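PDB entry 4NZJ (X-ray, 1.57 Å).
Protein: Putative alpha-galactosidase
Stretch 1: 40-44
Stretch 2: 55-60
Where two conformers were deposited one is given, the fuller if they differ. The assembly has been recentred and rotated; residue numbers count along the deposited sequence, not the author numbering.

Stretch 1 40-44: PMQWS
Stretch 2, residues 55-60: DSKTGI

Trp 43 organizes this contact: an extended strand residue (phi/psi -116/151) laid against a compact turn, with Trp 43 CA 4.6 Å from Ser 56 CA. Two hydrogen bonds fix the register. Trp 43 N donates to Ser 56 O at 3.0 Å, nearly linear at 169°, and Ser 56 OG donates to Trp 43 O at 2.7 Å. The second depends on the m rotamer of Ser 56 (chi1 -79°), which lets a side chain complete what the turn backbone does not offer.

The CA-to-CB bond of Trp 43 points sideways to the turn, yet with chi1 at -70° (m) and chi2 at -94° the end of the side chain comes nearer the turn. Gly 59 CA lies over one face, 3.6 Å from the centroid of the six-membered ring of Trp 43 in a CH-pi contact, and Gly 59 N is 3.3 Å from Trp 43 CE3. An ideal CB at Gly 59 would clash with Trp 43 CE2 at 2.9 Å, and phi/psi of 76/16 also favours glycine.

Asp 55, chi1 t, braces the turn internally: Asp 55 OD1 accepts from Lys 57 N at 3.0 Å, while Gly 59 N reaches Asp 55 O at 2.9 Å. One water donates to Met 41 O (2.8 Å) and Lys 57 O (2.7 Å), bridging two acceptors. Selenomethionine Met 41 (t, p, p) leads its end away.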

# COMPACT_ATOMS: atom_id res chain seq x y z
N PRO A 40 4.49 -23.62 -14.63
CA PRO A 40 3.20 -23.61 -13.94
C PRO A 40 3.28 -23.87 -12.44
O PRO A 40 4.23 -24.50 -11.96
CB PRO A 40 2.41 -24.72 -14.64
CG PRO A 40 3.45 -25.64 -15.16
CD PRO A 40 4.62 -24.78 -15.53
N MSE A 41 2.28 -23.37 -11.72
CA MSE A 41 2.25 -23.42 -10.25
C MSE A 41 0.95 -24.04 -9.80
O MSE A 41 -0.08 -23.85 -10.44
CB MSE A 41 2.38 -21.97 -9.77
CG MSE A 41 2.45 -21.78 -8.25
SE MSE A 41 4.22 -22.24 -7.53
CE MSE A 41 5.22 -20.64 -8.11
N GLN A 42 1.00 -24.77 -8.70
CA GLN A 42 -0.19 -25.35 -8.09
C GLN A 42 -0.23 -24.97 -6.61
O GLN A 42 0.79 -25.02 -5.92
CB GLN A 42 -0.18 -26.87 -8.23
CG GLN A 42 -1.24 -27.58 -7.40
CD GLN A 42 -1.35 -29.06 -7.73
OE1 GLN A 42 -1.00 -29.91 -6.91
NE2 GLN A 42 -1.83 -29.37 -8.93
N TRP A 43 -1.41 -24.60 -6.13
CA TRP A 43 -1.60 -24.22 -4.74
C TRP A 43 -2.54 -25.18 -4.01
O TRP A 43 -3.43 -25.77 -4.62
CB TRP A 43 -2.21 -22.83 -4.65
CG TRP A 43 -1.32 -21.70 -5.06
CD1 TRP A 43 -0.54 -20.95 -4.24
CD2 TRP A 43 -1.17 -21.16 -6.38
NE1 TRP A 43 0.11 -19.98 -4.97
CE2 TRP A 43 -0.26 -20.09 -6.28
CE3 TRP A 43 -1.71 -21.48 -7.63
CZ2 TRP A 43 0.12 -19.33 -7.39
CZ3 TRP A 43 -1.33 -20.73 -8.73
CH2 TRP A 43 -0.42 -19.66 -8.61
N SER A 44 -2.33 -25.32 -2.71
CA SER A 44 -3.26 -26.06 -1.85
C SER A 44 -3.22 -25.48 -0.44
O SER A 44 -2.36 -24.65 -0.11
CB SER A 44 -2.92 -27.55 -1.84
OG SER A 44 -1.60 -27.78 -1.36
N ASP A 55 -8.88 -22.15 -5.23
CA ASP A 55 -8.71 -22.64 -6.58
C ASP A 55 -7.23 -23.01 -6.76
O ASP A 55 -6.36 -22.13 -6.79
CB ASP A 55 -9.14 -21.56 -7.56
CG ASP A 55 -9.16 -22.03 -9.01
OD1 ASP A 55 -8.33 -22.87 -9.40
OD2 ASP A 55 -10.00 -21.51 -9.76
N SER A 56 -6.96 -24.31 -6.89
CA SER A 56 -5.58 -24.82 -6.97
C SER A 56 -4.83 -24.35 -8.21
O SER A 56 -3.61 -24.29 -8.21
CB SER A 56 -5.56 -26.35 -6.92
OG SER A 56 -5.71 -26.82 -5.59
N LYS A 57 -5.57 -24.01 -9.27
CA LYS A 57 -4.97 -23.56 -10.53
C LYS A 57 -4.65 -22.07 -10.57
O LYS A 57 -3.71 -21.65 -11.24
CB LYS A 57 -5.89 -23.89 -11.71
N THR A 58 -5.43 -21.26 -9.86
CA THR A 58 -5.28 -19.80 -9.94
C THR A 58 -4.66 -19.17 -8.69
O THR A 58 -4.25 -18.00 -8.73
CB THR A 58 -6.63 -19.11 -10.18
OG1 THR A 58 -7.45 -19.26 -9.02
CG2 THR A 58 -7.33 -19.70 -11.40
N GLY A 59 -4.61 -19.91 -7.59
CA GLY A 59 -4.06 -19.39 -6.34
C GLY A 59 -4.97 -18.43 -5.59
O GLY A 59 -4.52 -17.73 -4.69
N ILE A 60 -6.26 -18.40 -5.95
CA ILE A 60 -7.21 -17.48 -5.33
C ILE A 60 -8.08 -18.17 -4.29
O ILE A 60 -8.73 -19.17 -4.57
CB ILE A 60 -8.11 -16.80 -6.38
CG1 ILE A 60 -7.26 -15.99 -7.36
CG2 ILE A 60 -9.15 -15.92 -5.70
CD1 ILE A 60 -8.01 -15.48 -8.57
O HOH W 1 -1.79 -23.11 -12.52